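Local structure of serine repeat antigen 5 (Plasmodium falciparum, 6X42) at residues S53-A57 / A78-A82; I65-Y71 / V279-N284; G159-S165 / H272-N278; E202-K206 / W250-F256. The protein adopts the papain-like cysteine protease fold but, as a pseudo-enzyme of the malaria parasite, probably lacks ordinary protease activity, its exact role being unsettled. All blocks are in the same frame, centred on the assembly; numbering follows the deposited sequence.

Contact 1: S53-A57 / A78-A82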
loop_
_atom_site.group_PDB
_atom_site.type_symbol
_atom_site.label_atom_id
_atom_site.label_comp_id
_atom_site.label_asym_id
_atom_site.label_seq_id
_atom_site.Cartn_x
_atom_site.Cartn_y
_atom_site.Cartn_z
ATOM N N SER A 53 5.618 8.364 -1.118
ATOM C CA SER A 53 5.050 7.023 -1.245
ATOM C C SER A 53 4.223 6.628 -0.027
ATOM O O SER A 53 3.271 5.849 -0.159
ATOM C CB SER A 53 6.130 5.973 -1.496
ATOM O OG SER A 53 6.942 5.752 -0.344
ATOM N N TRP A 54 4.581 7.120 1.162
ATOM C CA TRP A 54 3.800 6.787 2.350
ATOM C C TRP A 54 2.336 7.169 2.150
ATOM O O TRP A 54 1.432 6.474 2.631
ATOM C CB TRP A 54 4.395 7.458 3.586
ATOM C CG TRP A 54 4.391 8.967 3.588
ATOM C CD1 TRP A 54 5.237 9.784 2.899
ATOM C CD2 TRP A 54 3.510 9.813 4.313
ATOM N NE1 TRP A 54 4.934 11.098 3.164
ATOM C CE2 TRP A 54 3.879 11.141 4.028
ATOM C CE3 TRP A 54 2.449 9.585 5.193
ATOM C CZ2 TRP A 54 3.233 12.235 4.596
ATOM C CZ3 TRP A 54 1.798 10.671 5.737
ATOM C CH2 TRP A 54 2.195 11.980 5.436
ATOM N N ILE A 55 2.087 8.274 1.444
ATOM C CA ILE A 55 0.727 8.728 1.167
ATOM C C ILE A 55 0.071 7.857 0.099
ATOM O O ILE A 55 -1.072 7.421 0.248
ATOM C CB ILE A 55 0.719 10.206 0.737
ATOM C CG1 ILE A 55 1.438 11.095 1.735
ATOM C CG2 ILE A 55 -0.734 10.665 0.558
ATOM C CD1 ILE A 55 1.536 12.572 1.284
ATOM N N PHE A 56 0.767 7.618 -1.012
ATOM C CA PHE A 56 0.186 6.825 -2.092
ATOM C C PHE A 56 -0.160 5.414 -1.638
ATOM O O PHE A 56 -1.246 4.907 -1.933
ATOM C CB PHE A 56 1.117 6.830 -3.320
ATOM C CG PHE A 56 1.092 8.153 -4.062
ATOM C CD1 PHE A 56 1.990 9.167 -3.748
ATOM C CD2 PHE A 56 0.130 8.409 -5.007
ATOM C CE1 PHE A 56 1.922 10.400 -4.373
ATOM C CE2 PHE A 56 0.066 9.636 -5.647
ATOM C CZ PHE A 56 0.966 10.638 -5.316
ATOM N N ALA A 57 0.746 4.764 -0.910
ATOM C CA ALA A 57 0.470 3.388 -0.497
ATOM C C ALA A 57 -0.632 3.331 0.561
ATOM O O ALA A 57 -1.480 2.422 0.563
ATOM C CB ALA A 57 1.747 2.740 0.016
ATOM N N ALA A 78 -3.900 12.606 -2.689
ATOM C CA ALA A 78 -2.639 12.515 -1.964
ATOM C C ALA A 78 -2.147 13.898 -1.558
ATOM O O ALA A 78 -1.512 14.062 -0.513
ATOM C CB ALA A 78 -1.572 11.847 -2.825
ATOM N N LEU A 79 -2.389 14.902 -2.405
ATOM C CA LEU A 79 -1.870 16.244 -2.132
ATOM C C LEU A 79 -2.508 16.854 -0.888
ATOM O O LEU A 79 -1.839 17.549 -0.115
ATOM C CB LEU A 79 -2.076 17.131 -3.356
ATOM C CG LEU A 79 -1.293 18.447 -3.366
ATOM C CD1 LEU A 79 0.208 18.182 -3.403
ATOM C CD2 LEU A 79 -1.722 19.319 -4.552
ATOM N N TYR A 80 -3.796 16.579 -0.655
ATOM C CA TYR A 80 -4.432 17.075 0.559
ATOM C C TYR A 80 -3.753 16.508 1.797
ATOM O O TYR A 80 -3.474 17.233 2.761
ATOM C CB TYR A 80 -5.922 16.738 0.559
ATOM C CG TYR A 80 -6.686 17.463 1.648
ATOM C CD1 TYR A 80 -7.166 18.746 1.456
ATOM C CD2 TYR A 80 -6.885 16.875 2.888
ATOM C CE1 TYR A 80 -7.845 19.421 2.462
ATOM C CE2 TYR A 80 -7.568 17.537 3.895
ATOM C CZ TYR A 80 -8.036 18.812 3.683
ATOM O OH TYR A 80 -8.711 19.489 4.690
ATOM N N VAL A 81 -3.480 15.200 1.786
ATOM C CA VAL A 81 -2.823 14.558 2.916
ATOM C C VAL A 81 -1.408 15.087 3.092
ATOM O O VAL A 81 -0.931 15.251 4.220
ATOM C CB VAL A 81 -2.874 13.027 2.769
ATOM C CG1 VAL A 81 -2.141 12.349 3.911
ATOM C CG2 VAL A 81 -4.326 12.569 2.663
ATOM N N ALA A 82 -0.703 15.355 1.993
ATOM C CA ALA A 82 0.646 15.893 2.112
ATOM C C ALA A 82 0.647 17.255 2.784
ATOM O O ALA A 82 1.559 17.576 3.546
ATOM C CB ALA A 82 1.266 16.048 0.727
#

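Contact 2: I65-Y71 / V279-N284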
loop_
_atom_site.group_PDB
_atom_site.type_symbol
_atom_site.label_atom_id
_atom_site.label_comp_id
_atom_site.label_asym_id
_atom_site.label_seq_id
_atom_site.Cartn_x
_atom_site.Cartn_y
_atom_site.Cartn_z
ATOM N N ILE A 65 -9.967 -0.990 0.296
ATOM C CA ILE A 65 -10.967 -1.287 1.311
ATOM C C ILE A 65 -12.325 -0.758 0.868
ATOM O O ILE A 65 -13.345 -1.448 0.997
ATOM C CB ILE A 65 -10.543 -0.723 2.681
ATOM C CG1 ILE A 65 -9.379 -1.531 3.264
ATOM C CG2 ILE A 65 -11.735 -0.681 3.621
ATOM C CD1 ILE A 65 -8.656 -0.876 4.426
ATOM N N ARG A 66 -12.361 0.472 0.333
ATOM C CA ARG A 66 -13.611 1.035 -0.182
ATOM C C ARG A 66 -14.174 0.192 -1.321
ATOM O O ARG A 66 -15.380 -0.076 -1.363
ATOM C CB ARG A 66 -13.386 2.487 -0.596
ATOM C CG ARG A 66 -13.305 3.445 0.606
ATOM C CD ARG A 66 -13.010 4.889 0.206
ATOM N NE ARG A 66 -13.996 5.369 -0.757
ATOM C CZ ARG A 66 -15.210 5.809 -0.437
ATOM N NH1 ARG A 66 -15.586 5.872 0.834
ATOM N NH2 ARG A 66 -16.054 6.177 -1.387
ATOM N N CYS A 67 -13.315 -0.290 -2.222
ATOM C CA CYS A 67 -13.773 -1.191 -3.276
ATOM C C CYS A 67 -14.385 -2.461 -2.691
ATOM O O CYS A 67 -15.448 -2.914 -3.135
ATOM C CB CYS A 67 -12.611 -1.573 -4.195
ATOM S SG CYS A 67 -12.179 -0.403 -5.495
ATOM N N MET A 68 -13.729 -3.052 -1.694
ATOM C CA MET A 68 -14.239 -4.280 -1.096
ATOM C C MET A 68 -15.595 -4.062 -0.433
ATOM O O MET A 68 -16.377 -5.011 -0.319
ATOM C CB MET A 68 -13.245 -4.811 -0.054
ATOM C CG MET A 68 -11.904 -5.381 -0.564
ATOM S SD MET A 68 -11.942 -6.430 -2.028
ATOM C CE MET A 68 -12.616 -7.937 -1.359
ATOM N N LYS A 69 -15.891 -2.836 0.014
ATOM C CA LYS A 69 -17.161 -2.509 0.657
ATOM C C LYS A 69 -18.209 -1.993 -0.331
ATOM O O LYS A 69 -19.296 -1.583 0.089
ATOM C CB LYS A 69 -16.936 -1.500 1.799
ATOM C CG LYS A 69 -16.135 -2.039 3.021
ATOM C CD LYS A 69 -16.558 -3.458 3.430
ATOM C CE LYS A 69 -15.860 -3.997 4.687
ATOM N NZ LYS A 69 -14.917 -5.102 4.346
ATOM N N GLY A 70 -17.914 -2.026 -1.627
ATOM C CA GLY A 70 -18.892 -1.729 -2.653
ATOM C C GLY A 70 -18.912 -0.307 -3.172
ATOM O O GLY A 70 -19.839 0.050 -3.915
ATOM N N TYR A 71 -17.940 0.516 -2.805
ATOM C CA TYR A 71 -17.869 1.885 -3.287
ATOM C C TYR A 71 -17.161 1.953 -4.640
ATOM O O TYR A 71 -16.461 1.028 -5.053
ATOM C CB TYR A 71 -17.157 2.778 -2.266
ATOM C CG TYR A 71 -17.915 2.891 -0.962
ATOM C CD1 TYR A 71 -17.666 2.009 0.083
ATOM C CD2 TYR A 71 -18.891 3.866 -0.785
ATOM C CE1 TYR A 71 -18.371 2.093 1.267
ATOM C CE2 TYR A 71 -19.593 3.962 0.397
ATOM C CZ TYR A 71 -19.331 3.077 1.422
ATOM O OH TYR A 71 -20.045 3.183 2.601
ATOM N N VAL A 279 -10.372 -0.291 10.118
ATOM C CA VAL A 279 -11.403 0.726 9.954
ATOM C C VAL A 279 -12.789 0.098 9.917
ATOM O O VAL A 279 -12.968 -1.058 9.530
ATOM C CB VAL A 279 -11.167 1.570 8.688
ATOM C CG1 VAL A 279 -9.777 2.203 8.722
ATOM C CG2 VAL A 279 -11.344 0.705 7.460
ATOM N N ASP A 280 -13.774 0.874 10.349
ATOM C CA ASP A 280 -15.180 0.531 10.179
ATOM C C ASP A 280 -15.716 1.388 9.046
ATOM O O ASP A 280 -15.529 2.612 9.041
ATOM C CB ASP A 280 -15.986 0.782 11.458
ATOM C CG ASP A 280 -17.491 0.549 11.268
ATOM N N LEU A 281 -16.320 0.747 8.074
ATOM C CA LEU A 281 -16.884 1.448 6.938
ATOM C C LEU A 281 -18.112 0.662 6.505
ATOM O O LEU A 281 -17.986 -0.514 6.144
ATOM C CB LEU A 281 -15.860 1.515 5.806
ATOM C CG LEU A 281 -16.344 2.219 4.537
ATOM C CD1 LEU A 281 -16.589 3.704 4.794
ATOM C CD2 LEU A 281 -15.346 2.023 3.398
ATOM N N PRO A 282 -19.309 1.250 6.541
ATOM C CA PRO A 282 -20.499 0.498 6.122
ATOM C C PRO A 282 -20.411 0.081 4.662
ATOM O O PRO A 282 -19.803 0.765 3.832
ATOM C CB PRO A 282 -21.661 1.475 6.357
ATOM C CG PRO A 282 -21.050 2.820 6.593
ATOM C CD PRO A 282 -19.614 2.635 6.948
ATOM N N MET A 283 -21.002 -1.077 4.359
ATOM C CA MET A 283 -21.172 -1.479 2.971
ATOM C C MET A 283 -21.986 -0.423 2.241
ATOM O O MET A 283 -22.946 0.129 2.787
ATOM C CB MET A 283 -21.893 -2.828 2.879
ATOM C CG MET A 283 -21.191 -3.956 3.605
ATOM S SD MET A 283 -19.631 -4.441 2.818
ATOM C CE MET A 283 -20.137 -4.883 1.158
ATOM N N ASN A 284 -21.594 -0.139 1.007
ATOM C CA ASN A 284 -22.275 0.871 0.208
ATOM C C ASN A 284 -23.708 0.457 -0.103
ATOM O O ASN A 284 -23.943 -0.627 -0.630
ATOM C CB ASN A 284 -21.507 1.098 -1.090
ATOM C CG ASN A 284 -22.032 2.272 -1.871
ATOM O OD1 ASN A 284 -22.741 3.121 -1.334
ATOM N ND2 ASN A 284 -21.684 2.331 -3.149
#

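Contact 3: G159-S165 / H272-N278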
loop_
_atom_site.group_PDB
_atom_site.type_symbol
_atom_site.label_atom_id
_atom_site.label_comp_id
_atom_site.label_asym_id
_atom_site.label_seq_id
_atom_site.Cartn_x
_atom_site.Cartn_y
_atom_site.Cartn_z
ATOM N N GLY A 159 -5.179 1.558 15.600
ATOM C CA GLY A 159 -5.755 1.909 14.323
ATOM C C GLY A 159 -5.080 1.221 13.155
ATOM O O GLY A 159 -5.651 1.162 12.057
ATOM N N TYR A 160 -3.873 0.719 13.375
ATOM C CA TYR A 160 -3.119 -0.033 12.386
ATOM C C TYR A 160 -2.518 -1.227 13.098
ATOM O O TYR A 160 -2.352 -1.225 14.323
ATOM C CB TYR A 160 -1.993 0.823 11.756
ATOM C CG TYR A 160 -0.853 1.162 12.705
ATOM C CD1 TYR A 160 0.266 0.350 12.780
ATOM C CD2 TYR A 160 -0.899 2.295 13.519
ATOM C CE1 TYR A 160 1.305 0.641 13.653
ATOM C CE2 TYR A 160 0.145 2.588 14.401
ATOM C CZ TYR A 160 1.251 1.764 14.444
ATOM O OH TYR A 160 2.300 2.028 15.300
ATOM N N THR A 161 -2.145 -2.228 12.300
ATOM C CA THR A 161 -1.374 -3.367 12.770
ATOM C C THR A 161 -0.213 -3.557 11.807
ATOM O O THR A 161 -0.417 -3.515 10.592
ATOM C CB THR A 161 -2.250 -4.619 12.807
ATOM O OG1 THR A 161 -3.408 -4.364 13.623
ATOM C CG2 THR A 161 -1.474 -5.784 13.381
ATOM N N ALA A 162 0.990 -3.721 12.342
ATOM C CA ALA A 162 2.197 -3.865 11.543
ATOM C C ALA A 162 2.898 -5.174 11.871
ATOM O O ALA A 162 2.934 -5.588 13.029
ATOM C CB ALA A 162 3.174 -2.707 11.775
ATOM N N TYR A 163 3.455 -5.825 10.851
ATOM C CA TYR A 163 4.213 -7.063 10.984
ATOM C C TYR A 163 5.543 -6.897 10.256
ATOM O O TYR A 163 5.581 -6.354 9.149
ATOM C CB TYR A 163 3.451 -8.230 10.348
ATOM C CG TYR A 163 2.059 -8.461 10.880
ATOM C CD1 TYR A 163 0.966 -7.863 10.288
ATOM C CD2 TYR A 163 1.840 -9.290 11.966
ATOM C CE1 TYR A 163 -0.312 -8.058 10.752
ATOM C CE2 TYR A 163 0.552 -9.498 12.451
ATOM C CZ TYR A 163 -0.522 -8.872 11.825
ATOM O OH TYR A 163 -1.819 -9.073 12.272
ATOM N N GLU A 164 6.623 -7.385 10.858
ATOM C CA GLU A 164 7.969 -7.267 10.294
ATOM C C GLU A 164 8.492 -8.637 9.894
ATOM O O GLU A 164 8.430 -9.577 10.690
ATOM C CB GLU A 164 8.942 -6.645 11.286
ATOM C CG GLU A 164 8.591 -5.222 11.637
ATOM C CD GLU A 164 7.521 -5.116 12.690
ATOM O OE1 GLU A 164 7.641 -5.845 13.699
ATOM O OE2 GLU A 164 6.583 -4.290 12.530
ATOM N N SER A 165 9.037 -8.747 8.683
ATOM C CA SER A 165 9.558 -10.039 8.257
ATOM C C SER A 165 10.702 -10.522 9.153
ATOM O O SER A 165 10.867 -11.730 9.354
ATOM C CB SER A 165 9.990 -9.957 6.796
ATOM O OG SER A 165 11.024 -9.012 6.616
ATOM N N HIS A 272 10.206 -5.741 3.943
ATOM C CA HIS A 272 10.631 -5.443 5.304
ATOM C C HIS A 272 9.495 -5.628 6.298
ATOM O O HIS A 272 9.680 -6.195 7.388
ATOM C CB HIS A 272 11.165 -4.007 5.347
ATOM C CG HIS A 272 11.578 -3.578 6.712
ATOM N ND1 HIS A 272 10.685 -3.059 7.626
ATOM C CD2 HIS A 272 12.775 -3.647 7.338
ATOM C CE1 HIS A 272 11.323 -2.832 8.763
ATOM N NE2 HIS A 272 12.594 -3.167 8.608
ATOM N N SER A 273 8.323 -5.120 5.957
ATOM C CA SER A 273 7.208 -5.057 6.874
ATOM C C SER A 273 5.951 -4.782 6.076
ATOM O O SER A 273 6.001 -4.303 4.937
ATOM C CB SER A 273 7.445 -3.991 7.945
ATOM O OG SER A 273 7.835 -2.754 7.393
ATOM N N VAL A 274 4.818 -5.080 6.704
ATOM C CA VAL A 274 3.514 -4.742 6.160
ATOM C C VAL A 274 2.686 -4.042 7.225
ATOM O O VAL A 274 2.852 -4.286 8.425
ATOM C CB VAL A 274 2.777 -5.975 5.599
ATOM C CG1 VAL A 274 3.520 -6.603 4.414
ATOM C CG2 VAL A 274 2.532 -7.025 6.642
ATOM N N VAL A 275 1.748 -3.220 6.764
ATOM C CA VAL A 275 0.816 -2.491 7.612
ATOM C C VAL A 275 -0.590 -2.659 7.057
ATOM O O VAL A 275 -0.810 -2.570 5.841
ATOM C CB VAL A 275 1.182 -0.995 7.726
ATOM C CG1 VAL A 275 0.203 -0.248 8.612
ATOM C CG2 VAL A 275 2.584 -0.824 8.242
ATOM N N ILE A 276 -1.543 -2.884 7.956
ATOM C CA ILE A 276 -2.965 -2.892 7.635
ATOM C C ILE A 276 -3.674 -1.857 8.499
ATOM O O ILE A 276 -3.265 -1.577 9.632
ATOM C CB ILE A 276 -3.639 -4.269 7.776
ATOM C CG1 ILE A 276 -3.615 -4.758 9.202
ATOM C CG2 ILE A 276 -2.947 -5.281 6.882
ATOM C CD1 ILE A 276 -4.487 -5.979 9.427
ATOM N N PHE A 277 -4.702 -1.237 7.921
ATOM C CA PHE A 277 -5.538 -0.283 8.632
ATOM C C PHE A 277 -6.787 -0.979 9.147
ATOM O O PHE A 277 -7.412 -1.767 8.422
ATOM C CB PHE A 277 -5.923 0.865 7.720
ATOM C CG PHE A 277 -4.786 1.807 7.363
ATOM C CD1 PHE A 277 -3.616 1.884 8.108
ATOM C CD2 PHE A 277 -4.921 2.662 6.272
ATOM C CE1 PHE A 277 -2.615 2.782 7.756
ATOM C CE2 PHE A 277 -3.914 3.567 5.931
ATOM C CZ PHE A 277 -2.780 3.630 6.677
ATOM N N ASN A 278 -7.155 -0.669 10.383
ATOM C CA ASN A 278 -8.332 -1.246 11.029
ATOM C C ASN A 278 -9.421 -0.180 11.046
ATOM O O ASN A 278 -9.385 0.744 11.860
ATOM C CB ASN A 278 -7.945 -1.699 12.422
ATOM C CG ASN A 278 -6.793 -2.684 12.411
ATOM O OD1 ASN A 278 -6.784 -3.628 11.625
ATOM N ND2 ASN A 278 -5.807 -2.457 13.260
HETATM O O HOH W 1 -6.738 -0.778 15.704
#

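Contact 4: E202-K206 / W250-F256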
loop_
_atom_site.group_PDB
_atom_site.type_symbol
_atom_site.label_atom_id
_atom_site.label_comp_id
_atom_site.label_asym_id
_atom_site.label_seq_id
_atom_site.Cartn_x
_atom_site.Cartn_y
_atom_site.Cartn_z
ATOM N N GLU A 202 17.053 -4.490 -14.387
ATOM C CA GLU A 202 16.247 -5.682 -14.580
ATOM C C GLU A 202 14.807 -5.519 -14.092
ATOM O O GLU A 202 13.956 -6.344 -14.443
ATOM C CB GLU A 202 16.956 -6.805 -13.815
ATOM C CG GLU A 202 18.287 -7.275 -14.414
ATOM C CD GLU A 202 19.506 -6.449 -13.926
ATOM O OE1 GLU A 202 19.325 -5.608 -12.991
ATOM O OE2 GLU A 202 20.651 -6.718 -14.393
ATOM N N PHE A 203 14.502 -4.486 -13.308
ATOM C CA PHE A 203 13.140 -4.313 -12.813
ATOM C C PHE A 203 12.190 -3.812 -13.884
ATOM O O PHE A 203 10.980 -3.790 -13.645
ATOM C CB PHE A 203 13.115 -3.421 -11.567
ATOM C CG PHE A 203 13.179 -4.198 -10.293
ATOM C CD1 PHE A 203 12.033 -4.442 -9.552
ATOM C CD2 PHE A 203 14.384 -4.729 -9.842
ATOM C CE1 PHE A 203 12.089 -5.170 -8.392
ATOM C CE2 PHE A 203 14.429 -5.485 -8.696
ATOM C CZ PHE A 203 13.291 -5.698 -7.973
ATOM N N SER A 204 12.683 -3.433 -15.060
ATOM C CA SER A 204 11.795 -3.229 -16.199
ATOM C C SER A 204 11.538 -4.598 -16.810
ATOM O O SER A 204 12.474 -5.364 -17.033
ATOM C CB SER A 204 12.431 -2.302 -17.238
ATOM O OG SER A 204 12.826 -1.065 -16.674
ATOM N N GLY A 205 10.292 -4.912 -17.093
ATOM C CA GLY A 205 9.972 -6.198 -17.679
ATOM C C GLY A 205 9.122 -7.044 -16.756
ATOM O O GLY A 205 8.695 -6.613 -15.690
ATOM N N LYS A 206 8.882 -8.280 -17.196
ATOM C CA LYS A 206 7.807 -9.103 -16.645
ATOM C C LYS A 206 8.281 -10.289 -15.821
ATOM O O LYS A 206 7.450 -11.063 -15.335
ATOM C CB LYS A 206 6.889 -9.593 -17.771
ATOM C CG LYS A 206 6.004 -8.490 -18.351
ATOM C CD LYS A 206 5.564 -8.785 -19.774
ATOM C CE LYS A 206 4.674 -7.661 -20.316
ATOM N NZ LYS A 206 3.564 -7.282 -19.379
ATOM N N TRP A 250 6.885 2.500 -15.290
ATOM C CA TRP A 250 7.900 1.896 -14.452
ATOM C C TRP A 250 7.572 0.415 -14.267
ATOM O O TRP A 250 6.414 0.043 -14.054
ATOM C CB TRP A 250 7.957 2.618 -13.083
ATOM C CG TRP A 250 9.030 1.994 -12.282
ATOM C CD1 TRP A 250 10.361 2.273 -12.338
ATOM C CD2 TRP A 250 8.894 0.889 -11.393
ATOM N NE1 TRP A 250 11.061 1.423 -11.548
ATOM C CE2 TRP A 250 10.190 0.547 -10.957
ATOM C CE3 TRP A 250 7.802 0.162 -10.906
ATOM C CZ2 TRP A 250 10.430 -0.495 -10.073
ATOM C CZ3 TRP A 250 8.047 -0.878 -10.041
ATOM C CH2 TRP A 250 9.352 -1.203 -9.626
ATOM N N GLY A 251 8.597 -0.428 -14.307
ATOM C CA GLY A 251 8.397 -1.842 -13.969
ATOM C C GLY A 251 7.597 -2.539 -15.043
ATOM O O GLY A 251 7.938 -2.470 -16.227
ATOM N N ASP A 252 6.546 -3.244 -14.642
ATOM C CA ASP A 252 5.604 -3.907 -15.547
ATOM C C ASP A 252 4.260 -3.178 -15.429
ATOM O O ASP A 252 3.422 -3.496 -14.578
ATOM C CB ASP A 252 5.494 -5.375 -15.177
ATOM C CG ASP A 252 4.622 -6.162 -16.125
ATOM O OD1 ASP A 252 4.202 -5.646 -17.184
ATOM O OD2 ASP A 252 4.373 -7.340 -15.807
ATOM N N GLU A 253 4.100 -2.121 -16.223
ATOM C CA GLU A 253 2.902 -1.276 -16.180
ATOM C C GLU A 253 2.642 -0.680 -14.794
ATOM O O GLU A 253 1.492 -0.442 -14.402
ATOM C CB GLU A 253 1.672 -2.005 -16.711
ATOM C CG GLU A 253 1.830 -2.430 -18.177
ATOM C CD GLU A 253 0.664 -3.250 -18.715
ATOM O OE1 GLU A 253 -0.467 -3.064 -18.229
ATOM O OE2 GLU A 253 0.878 -4.037 -19.663
ATOM N N GLY A 254 3.704 -0.396 -14.059
ATOM C CA GLY A 254 3.620 0.222 -12.754
ATOM C C GLY A 254 3.680 -0.740 -11.597
ATOM O O GLY A 254 3.752 -0.280 -10.439
ATOM N N TYR A 255 3.657 -2.048 -11.872
ATOM C CA TYR A 255 3.690 -3.135 -10.900
ATOM C C TYR A 255 4.964 -3.961 -11.101
ATOM O O TYR A 255 5.685 -3.806 -12.094
ATOM C CB TYR A 255 2.471 -4.051 -11.093
ATOM C CG TYR A 255 1.132 -3.398 -10.864
ATOM C CD1 TYR A 255 0.512 -2.669 -11.865
ATOM C CD2 TYR A 255 0.479 -3.528 -9.650
ATOM C CE1 TYR A 255 -0.719 -2.066 -11.664
ATOM C CE2 TYR A 255 -0.759 -2.947 -9.425
ATOM C CZ TYR A 255 -1.351 -2.198 -10.424
ATOM O OH TYR A 255 -2.571 -1.603 -10.180
ATOM N N PHE A 256 5.220 -4.885 -10.182
ATOM C CA PHE A 256 6.240 -5.895 -10.413
ATOM C C PHE A 256 5.874 -7.139 -9.623
ATOM O O PHE A 256 5.026 -7.107 -8.735
ATOM C CB PHE A 256 7.658 -5.399 -10.070
ATOM C CG PHE A 256 7.893 -5.069 -8.604
ATOM C CD1 PHE A 256 8.540 -5.955 -7.762
ATOM C CD2 PHE A 256 7.498 -3.843 -8.078
ATOM C CE1 PHE A 256 8.776 -5.637 -6.440
ATOM C CE2 PHE A 256 7.744 -3.533 -6.766
ATOM C CZ PHE A 256 8.381 -4.431 -5.958
HETATM O O HOH W 2 2.804 -9.284 -17.129
#

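Contact 1: S53-A57 / A78-A82
In the papain fold, the helical half of the molecule is built around a long helix that begins at the active-site cleft. Here the first turn of that helix, Ser53-Ala57, crosses the short helix Ala78-Ala82 at 131°, with 9.6 Å between the axes of the two segments. The small Ala78 leaves room for Ile55 where the backbones come nearest, the CA atoms of Ile55 and Ala78 being 6.0 Å apart. Ile55 is the main bump, and the hollow receiving it is lined by Ala78, Val81 and Ala82, which lie on one side of their helix. Ile55 CG2 settles against Ala78 CB (3.7 Å) and Val81 CB (3.9 Å), while Ile55 CD1, carried further by the extended chi2, reaches Ala82 CB at 3.5 Å. No hydrogen bond joins the segments, so shape and burial do the work. Beyond Val81 the packing continues onto Phe102 and Ile105 of helix 99-109. Ser53 faces the other way, its OG hydrogen-bonded to Ala220 N; by sequence it stands where active papain-type enzymes carry the catalytic cysteine. A second bump, Ala78 itself, fits against Phe56. The CA-to-CB bond of Phe56 points away from the short helix, yet its ring comes back beside it, and the alanine methyl covers one face in a CH-pi contact: Ala78 CB lies 4.0 Å from the Phe56 ring centroid, 22° off the ring normal.

Contact 2: I65-Y71 / V279-N284
Three hydrogen bonds tie the C-terminal residues of the modelled chain to the end of helix 53-68. Asn284 supplies two donors: its backbone N meets Lys69 O at 2.9 Å and almost in line (173°), and its side-chain ND2 reaches Gly70 O at 3.0 Å. The third donor is Tyr71 OH, which gives its proton to Pro282 O, 2.7 Å away. Lys69 O also receives a CA-H...O contact from Met283 CA at 3.4 Å. The helix has meanwhile settled its own last amides. Gly70, with positive phi, is the C-prime residue of a Schellman motif, in which Tyr71 N bonds to Arg66 O and Gly70 N to Cys67 O, both at 3.0 Å; Lys69 N bonds to Ile65 O at 3.1 Å. Thus Lys69 O and Gly70 O, just beyond the helix, take their partners from the incoming tail. As in papain, the last strand leads the chain back across to the half of the fold that holds the central helix, whose Cys67 is also fixed by a disulfide to Cys38. Apolar contacts line the route: Ile65 CG2 lies 4.1 Å from Val279 CG2, and Leu281 CD2 is 3.7 Å from both Arg66 CG and Tyr71 CE1. Near the chain end, Asn284 CB sits squarely over the Tyr71 ring, 3.7 Å from its centroid and 8° off the normal.

Contact 3: G159-S165 / H272-N278
Backbone hydrogen bonds dominate this antiparallel pairing of strand 160-164 with strand 273-280. Thr161 and Ile276 form one hydrogen-bonded pair (Thr161 N to Ile276 O 3.0 Å; Ile276 N to Thr161 O 2.9 Å), and Tyr163 and Val274 form the next, with 2.9 Å both from Tyr163 N to Val274 O and from Val274 N to Tyr163 O. The pattern runs past both ends, through Asn278 N to Gly159 O and Ser165 N to His272 O, each 2.9 Å. At the non-hydrogen-bonded pairs, CA-H...O contacts fill in, such as Ala162 CA to Val274 O at 3.2 Å.

Side-chain polar contacts sit at both ends. Asn278 ND2 donates to Thr161 OG1 at 3.1 Å and to a water, also at 3.1 Å, that accepts a second bond from Gly159 N (2.8 Å). At the other end Ser165 OG bonds to Ile271 O, and His272 ND1 and Ser273 OG are hydrogen-bonded at 2.9 Å.

Apolar packing divides between the two faces. Tyr160 CB touches Val275 CG1 (4.0 Å) and Phe277 CD1 (4.1 Å), on the face that meets helix 99-109; Tyr163 CB touches Val274 CG2 (4.0 Å), on the face covered by helix 172-186. Since strand 189-193 bonds to the other edge of strand 273-280, the latter is an interior strand of the papain-type sheet, and its regular main-chain bonding leaves the side chains available to pack against helices on both faces.

Contact 4: E202-K206 / W250-F256
A salt bridge joins Lys206 to Asp252, with Lys206 NZ 2.8 Å from Asp252 OD1. One water doubles the link, accepting from Lys206 NZ at 3.1 Å and donating to Asp252 OD2 at 2.8 Å, so both carboxylate oxygens are engaged; Glu253 OE2, 4.2 Å from Lys206 NZ, adds negative charge nearby without a salt bridge. Asp252 opens a type I' turn closed by Asp252 N to Tyr255 O (2.7 Å) and Tyr255 N to Asp252 O (3.1 Å), a tight turn that leads into strand 255-259. Further along, the backbones draw close, Gly251 CA making a CA-H...O contact with Phe203 O at 3.3 Å. Beyond this lies the aromatic packing: Phe203 presents its edge to the face of Phe256 in a T-shaped stack (centroids 5.4 Å apart, planes at 70°), and Phe203 CD1 lies 4.2 Å from Trp250 CH2. The loop is thus held to the barrel-like half of the papain fold by a solvent-facing charge pair at one end and a buried ring at the other.

Contacts 1 and 2 lie about 20 Å apart between centres, near opposite ends of helix 53-68. Strand 273-280 and its continuation link contacts 2 and 3, which touch through packing of Ile65 CD1 on Phe277 O (4.3 Å). Contact 4 belongs to the same sheet but is remote, its centre about 25 Å from that of contact 3 and 30 Å from that of contact 2. The pseudo-active site adjoins contact 1: Ser53 touches His219 and Gln47, which by sequence match the histidine and oxyanion-hole glutamine of papain. At the far end of contact 3, the His272 side chain is about 4 Å from a bound calcium ion; that of Phe203 is about 10 Å from one.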